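Local coordinates for protein AxyAgu115A (Amphibacillus xylanus NBRC 15112, PDB 6NPS) that is an alpha-glucuronidase of glycoside hydrolase family 115 and probably removes glucuronic acid side groups from arabinoglucuronoxylan, acting in concert with alpha-arabinofuranosidases, at residues V136-W142 against E203-L208; G876-A880 against V891-L895; F273-R277 against D326-T330. The protein carries 3 engineered substitutions. All blocks are in the same frame, centred on the assembly; numbering follows the deposited sequence.

Interaction 1. Residues V136-W142 against E203-L208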
loop_
_atom_site.group_PDB
_atom_site.type_symbol
_atom_site.label_atom_id
_atom_site.label_comp_id
_atom_site.label_asym_id
_atom_site.label_seq_id
_atom_site.Cartn_x
_atom_site.Cartn_y
_atom_site.Cartn_z
ATOM N N VAL A 136 -52.075 -4.410 -17.987
ATOM C CA VAL A 136 -51.239 -5.535 -17.606
ATOM C C VAL A 136 -49.825 -5.307 -18.127
ATOM O O VAL A 136 -49.615 -5.045 -19.316
ATOM C CB VAL A 136 -51.834 -6.849 -18.127
ATOM C CG1 VAL A 136 -50.919 -8.045 -17.798
ATOM C CG2 VAL A 136 -53.237 -7.021 -17.547
ATOM N N SER A 137 -48.859 -5.405 -17.233
ATOM C CA SER A 137 -47.481 -5.177 -17.607
ATOM C C SER A 137 -46.916 -6.357 -18.401
ATOM O O SER A 137 -47.296 -7.505 -18.169
ATOM C CB SER A 137 -46.640 -4.961 -16.341
ATOM O OG SER A 137 -45.273 -4.988 -16.684
ATOM N N PRO A 138 -45.980 -6.101 -19.322
ATOM C CA PRO A 138 -45.239 -7.205 -19.967
ATOM C C PRO A 138 -44.516 -8.125 -18.993
ATOM O O PRO A 138 -44.110 -9.223 -19.379
ATOM C CB PRO A 138 -44.212 -6.474 -20.850
ATOM C CG PRO A 138 -44.704 -5.095 -20.991
ATOM C CD PRO A 138 -45.569 -4.770 -19.811
ATOM N N LEU A 139 -44.260 -7.659 -17.785
ATOM C CA LEU A 139 -43.590 -8.399 -16.724
ATOM C C LEU A 139 -44.564 -9.082 -15.780
ATOM O O LEU A 139 -44.138 -9.586 -14.729
ATOM C CB LEU A 139 -42.679 -7.461 -15.921
ATOM C CG LEU A 139 -41.841 -6.498 -16.773
ATOM C CD1 LEU A 139 -41.052 -5.524 -15.896
ATOM C CD2 LEU A 139 -40.918 -7.307 -17.688
ATOM N N VAL A 140 -45.855 -9.126 -16.140
ATOM C CA VAL A 140 -46.873 -9.750 -15.286
ATOM C C VAL A 140 -46.450 -11.156 -14.847
ATOM O O VAL A 140 -46.542 -11.507 -13.666
ATOM C CB VAL A 140 -48.246 -9.760 -16.000
ATOM C CG1 VAL A 140 -48.173 -10.468 -17.357
ATOM C CG2 VAL A 140 -49.298 -10.389 -15.100
ATOM N N ASP A 141 -45.942 -11.956 -15.762
ATOM C CA ASP A 141 -45.501 -13.303 -15.411
ATOM C C ASP A 141 -44.040 -13.344 -14.978
ATOM O O ASP A 141 -43.712 -13.977 -13.971
ATOM C CB ASP A 141 -45.718 -14.245 -16.603
ATOM C CG ASP A 141 -45.096 -15.622 -16.388
ATOM O OD1 ASP A 141 -45.763 -16.494 -15.785
ATOM O OD2 ASP A 141 -43.938 -15.828 -16.819
ATOM N N TRP A 142 -43.163 -12.649 -15.708
ATOM C CA TRP A 142 -41.729 -12.714 -15.456
ATOM C C TRP A 142 -41.347 -12.191 -14.070
ATOM O O TRP A 142 -40.513 -12.796 -13.383
ATOM C CB TRP A 142 -40.966 -11.947 -16.539
ATOM C CG TRP A 142 -39.515 -12.125 -16.308
ATOM C CD1 TRP A 142 -38.649 -11.236 -15.743
ATOM C CD2 TRP A 142 -38.765 -13.315 -16.572
ATOM N NE1 TRP A 142 -37.396 -11.797 -15.663
ATOM C CE2 TRP A 142 -37.441 -13.069 -16.170
ATOM C CE3 TRP A 142 -39.090 -14.549 -17.136
ATOM C CZ2 TRP A 142 -36.430 -14.024 -16.296
ATOM C CZ3 TRP A 142 -38.080 -15.500 -17.279
ATOM C CH2 TRP A 142 -36.769 -15.231 -16.839
ATOM N N GLU A 203 -42.741 -15.969 -23.552
ATOM C CA GLU A 203 -43.802 -15.013 -23.241
ATOM C C GLU A 203 -43.226 -13.631 -22.972
ATOM O O GLU A 203 -43.752 -12.624 -23.460
ATOM C CB GLU A 203 -44.617 -15.503 -22.038
ATOM C CG GLU A 203 -45.825 -14.631 -21.729
ATOM C CD GLU A 203 -46.587 -15.023 -20.455
ATOM O OE1 GLU A 203 -46.465 -16.182 -19.982
ATOM O OE2 GLU A 203 -47.339 -14.156 -19.949
ATOM N N LEU A 204 -42.139 -13.563 -22.195
ATOM C CA LEU A 204 -41.508 -12.287 -21.902
ATOM C C LEU A 204 -41.055 -11.605 -23.183
ATOM O O LEU A 204 -41.292 -10.408 -23.378
ATOM C CB LEU A 204 -40.332 -12.488 -20.955
ATOM C CG LEU A 204 -39.460 -11.255 -20.746
ATOM C CD1 LEU A 204 -40.200 -10.100 -19.986
ATOM C CD2 LEU A 204 -38.185 -11.623 -19.996
ATOM N N LEU A 205 -40.384 -12.355 -24.058
ATOM C CA LEU A 205 -39.909 -11.822 -25.336
ATOM C C LEU A 205 -41.057 -11.224 -26.157
ATOM O O LEU A 205 -40.962 -10.095 -26.665
ATOM C CB LEU A 205 -39.250 -12.951 -26.136
ATOM C CG LEU A 205 -38.775 -12.518 -27.524
ATOM C CD1 LEU A 205 -37.615 -11.547 -27.358
ATOM C CD2 LEU A 205 -38.327 -13.758 -28.305
ATOM N N LEU A 206 -42.131 -11.992 -26.332
ATOM C CA LEU A 206 -43.235 -11.530 -27.164
ATOM C C LEU A 206 -44.007 -10.379 -26.502
ATOM O O LEU A 206 -44.509 -9.491 -27.198
ATOM C CB LEU A 206 -44.173 -12.693 -27.473
ATOM C CG LEU A 206 -43.650 -13.813 -28.390
ATOM C CD1 LEU A 206 -44.581 -15.009 -28.360
ATOM C CD2 LEU A 206 -43.559 -13.256 -29.851
ATOM N N ARG A 207 -44.122 -10.374 -25.169
ATOM C CA ARG A 207 -44.797 -9.245 -24.522
ATOM C C ARG A 207 -44.009 -7.959 -24.699
ATOM O O ARG A 207 -44.600 -6.856 -24.747
ATOM C CB ARG A 207 -45.025 -9.548 -23.038
ATOM C CG ARG A 207 -46.229 -10.485 -22.777
ATOM C CD ARG A 207 -46.484 -10.649 -21.281
ATOM N NE ARG A 207 -47.501 -11.653 -20.933
ATOM C CZ ARG A 207 -48.805 -11.384 -20.747
ATOM N NH1 ARG A 207 -49.272 -10.141 -20.916
ATOM N NH2 ARG A 207 -49.647 -12.360 -20.376
ATOM N N LEU A 208 -42.669 -8.066 -24.786
ATOM C CA LEU A 208 -41.833 -6.906 -25.068
ATOM C C LEU A 208 -41.750 -6.615 -26.564
ATOM O O LEU A 208 -40.982 -5.761 -26.975
ATOM C CB LEU A 208 -40.419 -7.122 -24.490
ATOM C CG LEU A 208 -40.375 -7.329 -22.978
ATOM C CD1 LEU A 208 -38.947 -7.611 -22.519
ATOM C CD2 LEU A 208 -40.913 -6.115 -22.258
#

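Interaction 2. Residues G876-A880 against V891-L895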
loop_
_atom_site.group_PDB
_atom_site.type_symbol
_atom_site.label_atom_id
_atom_site.label_comp_id
_atom_site.label_asym_id
_atom_site.label_seq_id
_atom_site.Cartn_x
_atom_site.Cartn_y
_atom_site.Cartn_z
ATOM N N GLY A 876 -9.529 3.496 -37.614
ATOM C CA GLY A 876 -9.105 3.514 -36.225
ATOM C C GLY A 876 -8.655 4.855 -35.682
ATOM O O GLY A 876 -7.828 4.890 -34.756
ATOM N N THR A 877 -9.189 5.959 -36.215
ATOM C CA THR A 877 -8.883 7.311 -35.750
ATOM C C THR A 877 -10.158 8.013 -35.273
ATOM O O THR A 877 -11.276 7.627 -35.624
ATOM C CB THR A 877 -8.232 8.147 -36.874
ATOM O OG1 THR A 877 -9.052 8.089 -38.046
ATOM C CG2 THR A 877 -6.850 7.609 -37.228
ATOM N N MET A 878 -9.988 9.070 -34.484
ATOM C CA MET A 878 -11.117 9.923 -34.116
ATOM C C MET A 878 -10.622 11.346 -33.882
ATOM O O MET A 878 -9.781 11.575 -33.008
ATOM C CB MET A 878 -11.831 9.387 -32.870
ATOM C CG MET A 878 -13.096 10.148 -32.546
ATOM S SD MET A 878 -13.928 9.494 -31.091
ATOM C CE MET A 878 -14.232 7.782 -31.582
ATOM N N TYR A 879 -11.138 12.303 -34.648
ATOM C CA TYR A 879 -10.618 13.664 -34.620
ATOM C C TYR A 879 -11.636 14.651 -34.053
ATOM O O TYR A 879 -12.851 14.442 -34.152
ATOM C CB TYR A 879 -10.218 14.121 -36.022
ATOM C CG TYR A 879 -9.092 13.316 -36.627
ATOM C CD1 TYR A 879 -9.344 12.345 -37.585
ATOM C CD2 TYR A 879 -7.775 13.523 -36.238
ATOM C CE1 TYR A 879 -8.308 11.590 -38.142
ATOM C CE2 TYR A 879 -6.730 12.771 -36.781
ATOM C CZ TYR A 879 -7.004 11.810 -37.732
ATOM O OH TYR A 879 -5.972 11.078 -38.281
ATOM N N ALA A 880 -11.121 15.736 -33.464
ATOM C CA ALA A 880 -11.924 16.901 -33.119
ATOM C C ALA A 880 -11.127 18.141 -33.504
ATOM O O ALA A 880 -9.907 18.082 -33.686
ATOM C CB ALA A 880 -12.297 16.891 -31.630
ATOM N N VAL A 891 -6.724 20.265 -35.911
ATOM C CA VAL A 891 -7.479 19.021 -35.887
ATOM C C VAL A 891 -6.635 17.970 -35.167
ATOM O O VAL A 891 -5.533 17.637 -35.610
ATOM C CB VAL A 891 -7.854 18.587 -37.306
ATOM C CG1 VAL A 891 -8.603 17.260 -37.271
ATOM C CG2 VAL A 891 -8.675 19.688 -37.968
ATOM N N ILE A 892 -7.126 17.487 -34.029
ATOM C CA ILE A 892 -6.338 16.679 -33.107
ATOM C C ILE A 892 -6.962 15.299 -33.022
ATOM O O ILE A 892 -8.188 15.157 -33.068
ATOM C CB ILE A 892 -6.226 17.301 -31.689
ATOM C CG1 ILE A 892 -7.600 17.477 -31.052
ATOM C CG2 ILE A 892 -5.462 18.638 -31.689
ATOM C CD1 ILE A 892 -7.570 17.410 -29.540
ATOM N N ASN A 893 -6.109 14.283 -32.907
ATOM C CA ASN A 893 -6.531 12.913 -32.659
ATOM C C ASN A 893 -6.782 12.756 -31.174
ATOM O O ASN A 893 -5.871 12.977 -30.373
ATOM C CB ASN A 893 -5.448 11.939 -33.138
ATOM C CG ASN A 893 -5.845 10.458 -32.995
ATOM O OD1 ASN A 893 -6.945 10.110 -32.554
ATOM N ND2 ASN A 893 -4.934 9.573 -33.413
ATOM N N VAL A 894 -7.995 12.337 -30.798
ATOM C CA VAL A 894 -8.341 12.263 -29.380
ATOM C C VAL A 894 -8.091 10.867 -28.816
ATOM O O VAL A 894 -8.434 10.591 -27.663
ATOM C CB VAL A 894 -9.806 12.679 -29.118
ATOM C CG1 VAL A 894 -10.053 14.106 -29.605
ATOM C CG2 VAL A 894 -10.780 11.698 -29.762
ATOM N N LEU A 895 -7.484 9.989 -29.601
ATOM C CA LEU A 895 -7.150 8.622 -29.180
ATOM C C LEU A 895 -5.653 8.453 -28.886
ATOM O O LEU A 895 -4.824 9.169 -29.444
ATOM C CB LEU A 895 -7.535 7.608 -30.267
ATOM C CG LEU A 895 -9.030 7.519 -30.562
ATOM C CD1 LEU A 895 -9.273 6.471 -31.614
ATOM C CD2 LEU A 895 -9.775 7.182 -29.316
#

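Interaction 3. Residues F273-R277 against D326-T330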
loop_
_atom_site.group_PDB
_atom_site.type_symbol
_atom_site.label_atom_id
_atom_site.label_comp_id
_atom_site.label_asym_id
_atom_site.label_seq_id
_atom_site.Cartn_x
_atom_site.Cartn_y
_atom_site.Cartn_z
ATOM N N PHE A 273 -11.983 -27.246 -39.654
ATOM C CA PHE A 273 -12.434 -27.450 -41.024
ATOM C C PHE A 273 -11.299 -27.845 -41.952
ATOM O O PHE A 273 -11.558 -28.348 -43.052
ATOM C CB PHE A 273 -13.110 -26.181 -41.544
ATOM C CG PHE A 273 -13.932 -26.396 -42.779
ATOM C CD1 PHE A 273 -15.154 -27.052 -42.711
ATOM C CD2 PHE A 273 -13.490 -25.940 -44.005
ATOM C CE1 PHE A 273 -15.920 -27.240 -43.842
ATOM C CE2 PHE A 273 -14.249 -26.133 -45.140
ATOM C CZ PHE A 273 -15.472 -26.790 -45.053
ATOM N N ILE A 274 -10.051 -27.617 -41.543
ATOM C CA ILE A 274 -8.909 -28.017 -42.362
ATOM C C ILE A 274 -8.638 -29.510 -42.216
ATOM O O ILE A 274 -8.562 -30.243 -43.211
ATOM C CB ILE A 274 -7.669 -27.183 -41.989
ATOM C CG1 ILE A 274 -7.932 -25.689 -42.227
ATOM C CG2 ILE A 274 -6.427 -27.648 -42.754
ATOM C CD1 ILE A 274 -7.272 -24.790 -41.194
ATOM N N THR A 275 -8.464 -29.985 -40.976
ATOM C CA THR A 275 -8.066 -31.377 -40.775
ATOM C C THR A 275 -9.251 -32.331 -40.679
ATOM O O THR A 275 -9.076 -33.534 -40.886
ATOM C CB THR A 275 -7.193 -31.515 -39.511
ATOM O OG1 THR A 275 -7.981 -31.212 -38.353
ATOM C CG2 THR A 275 -5.990 -30.562 -39.559
ATOM N N ASN A 276 -10.446 -31.831 -40.368
ATOM C CA ASN A 276 -11.647 -32.658 -40.266
ATOM C C ASN A 276 -12.743 -32.038 -41.144
ATOM O O ASN A 276 -13.848 -31.733 -40.700
ATOM C CB ASN A 276 -12.055 -32.802 -38.787
ATOM C CG ASN A 276 -13.364 -33.560 -38.594
ATOM O OD1 ASN A 276 -13.692 -34.466 -39.361
ATOM N ND2 ASN A 276 -14.130 -33.173 -37.572
ATOM N N ARG A 277 -12.424 -31.843 -42.424
ATOM C CA ARG A 277 -13.368 -31.165 -43.308
ATOM C C ARG A 277 -14.678 -31.935 -43.419
ATOM O O ARG A 277 -15.753 -31.383 -43.187
ATOM C CB ARG A 277 -12.763 -30.966 -44.693
ATOM C CG ARG A 277 -13.754 -30.385 -45.677
ATOM C CD ARG A 277 -13.030 -29.785 -46.836
ATOM N NE ARG A 277 -13.908 -28.936 -47.619
ATOM C CZ ARG A 277 -13.526 -27.780 -48.142
ATOM N NH1 ARG A 277 -12.281 -27.356 -47.948
ATOM N NH2 ARG A 277 -14.387 -27.053 -48.844
ATOM N N ASP A 326 -13.863 -20.302 -47.243
ATOM C CA ASP A 326 -14.095 -21.692 -47.612
ATOM C C ASP A 326 -15.284 -22.238 -46.851
ATOM O O ASP A 326 -16.175 -22.876 -47.424
ATOM C CB ASP A 326 -12.833 -22.538 -47.347
ATOM C CG ASP A 326 -12.787 -23.814 -48.207
ATOM O OD1 ASP A 326 -11.787 -24.574 -48.137
ATOM O OD2 ASP A 326 -13.754 -24.061 -48.960
ATOM N N VAL A 327 -15.302 -22.027 -45.545
ATOM C CA VAL A 327 -16.430 -22.454 -44.732
ATOM C C VAL A 327 -17.745 -21.933 -45.316
ATOM O O VAL A 327 -18.650 -22.712 -45.652
ATOM C CB VAL A 327 -16.215 -22.002 -43.280
ATOM C CG1 VAL A 327 -17.466 -22.172 -42.476
ATOM C CG2 VAL A 327 -15.028 -22.769 -42.653
ATOM N N ILE A 328 -17.840 -20.607 -45.505
ATOM C CA ILE A 328 -19.101 -19.986 -45.925
ATOM C C ILE A 328 -19.581 -20.558 -47.254
ATOM O O ILE A 328 -20.771 -20.862 -47.434
ATOM C CB ILE A 328 -18.955 -18.447 -45.984
ATOM C CG1 ILE A 328 -18.931 -17.882 -44.571
ATOM C CG2 ILE A 328 -20.099 -17.870 -46.783
ATOM C CD1 ILE A 328 -18.441 -16.401 -44.397
ATOM N N GLN A 329 -18.672 -20.724 -48.213
ATOM C CA GLN A 329 -19.075 -21.330 -49.475
ATOM C C GLN A 329 -19.695 -22.708 -49.256
ATOM O O GLN A 329 -20.677 -23.070 -49.923
ATOM C CB GLN A 329 -17.874 -21.427 -50.411
ATOM C CG GLN A 329 -17.745 -20.275 -51.384
ATOM C CD GLN A 329 -17.202 -20.720 -52.717
ATOM O OE1 GLN A 329 -17.638 -20.255 -53.772
ATOM N NE2 GLN A 329 -16.241 -21.637 -52.679
ATOM N N THR A 330 -19.130 -23.489 -48.328
ATOM C CA THR A 330 -19.657 -24.821 -48.021
ATOM C C THR A 330 -21.031 -24.730 -47.358
ATOM O O THR A 330 -21.968 -25.447 -47.734
ATOM C CB THR A 330 -18.682 -25.578 -47.099
ATOM O OG1 THR A 330 -17.381 -25.659 -47.700
ATOM C CG2 THR A 330 -19.191 -26.981 -46.820
#

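Interaction 1. Residues V136-W142 against E203-L208
Val140 lays its CG1 methyl over one face of the Arg207 guanidinium, 3.6 Å from CZ and above the centre of the group. Having CG1 between the backbone N and the carbonyl carbon (chi1 56°) aims that methyl at the arginine. A small branched side chain suits this spot, since it shields the flat cation without competing for its N-H groups. Two of the nitrogens turn to Glu203, one helical turn back: NE and NH2 both bond to OE2, NE at 2.7 Å through the anti lone pair, which keeps the guanidinium from rotating. NH1 forms a salt bridge with Asp42, so this buried cation probably has two acidic partners. Asp141 brings its CB to 3.7 Å from Glu203 OE2, while its own OD2 bonds to His200. Pro138, in the type I turn from Ser137 to Val140, presses CB against Leu208 CD2 at 3.6 Å, and its carbonyl O lies 3.4 Å from Arg207 CD. Leu204 forks between two partners: CD1 meets Leu139 CD2 at 3.7 Å, and CD2 sits over the Trp142 five-membered ring in a CH-pi contact, 4.0 Å from the centroid. The loop after helix 120-133 is thus packed onto the C-terminal end of helix 195-207, with helix 30-47 alongside Val136 and Val140 and helix 458-469 against Leu139 and Leu208.

Interaction 2. Residues G876-A880 against V891-L895
Val891 rests its CG1 methyl 3.7 Å from Tyr879 CB, the two side chains crossing at about a right angle; a beta-branched residue suits an extended strand and here packs beside the root of the aromatic chain. Ile892 next pairs with Ala880 through both backbone bonds, Ile892 N to Ala880 O at 2.9 Å and Ala880 N to Ile892 O at 3.0 Å. The same Ile892 O lies near the plane of the Tyr879 ring, at its edge. These are the antiparallel arms of a beta hairpin, strands 879-884 and 890-893, in the family's C-terminal region. Asn893 faces Tyr879 as a non-hydrogen-bonded pair, its CB 4.0 Å from ring atom CE2, with ring and amide planes 50° apart. With CG anti to the backbone N (chi1 -176°), the amide reaches forward to close an Asx turn: Leu895 N meets OD1 at 3.0 Å from above the carbonyl plane, so asparagine suits the end of the strand. Val894 N gives a nearly straight bond to Met878 O at 2.9 Å, while its CG2 touches Met878 CG at 3.9 Å and CG1 faces the small Ala880 CB. Leu895 finally places CD1 4.1 Å from Met878 CB, its branched apolar end lying beside the residue that leads into strand 879-884.

Interaction 3. Residues F273-R277 against D326-T330
Phe273 sets its ring against Val327 and Thr330, joining the loop before helix 277-291, and that helix's first residue, to helix 317-338. Both segments belong to the family 115 part of the chain, assigned to the TIM-barrel clan and built round a parallel eight-stranded sheet. This ring makes the tight part. Val327 CG2 stands over one face in a CH-pi contact, 4.0 Å from the centroid and shifted toward the rim, and Arg277 CG lies over the opposite face. The ring gets there because Phe273 CG is anti to the backbone N (chi1 -164°), which swings it out to the helix. There CZ comes within 3.5 Å of Thr330 OG1, and CE2 lies at 4.1 Å from Asp326 CG, which meets the ring edge with the carboxylate turned 83° to it. A flat aromatic suits this site because it can offer both faces to aliphatic groups and its edge to a carboxylate.

The polar side is the more open to solvent: Arg277 and Asp326 are only partly buried. Arg277 lies extended as far as NE and reaches Asp326 end-on in a two-point salt bridge, NH1 to OD1 at 2.8 Å and NH2 to OD2 at 3.1 Å. Both nitrogens come from above the carboxylate plane, the two flat groups being turned 60° to each other, so the pairing is not coplanar. Phe273 CE2 also sits over the centre of the guanidinium, 3.5 Å from its plane, so ring and acid together fix how the arginine tip is turned. A leucine in place of Arg277 would probably leave Asp326 without its cationic mate and Phe273 CE2 without the guanidinium it lies against. Thr330 suits its place differently: its hydroxyl is tied back into its own helix, OG1 donating to Asp326 O at 3.0 Å from the face of that carbonyl opposite Thr330 N.

Overall arrangement
Interaction 1 is the most buried of the three, wedged among helices; interactions 2 and 3 are only partly buried. Their chemistry follows. In the first, a charged pair lies within one helix and no hydrogen bond crosses, so apolar fit and carbon over a guanidinium do the joining. The hairpin of interaction 2 relies on main-chain bonds, whereas 273-277 against 326-330 is joined by a salt bridge between the segments, beside an aromatic ring. None shares a helix or strand with another: the centres are about 40 to 44 Å apart, and interactions 1 and 2 lie on opposite sides of the chain's centre. Interactions 2 and 3 belong to different family regions.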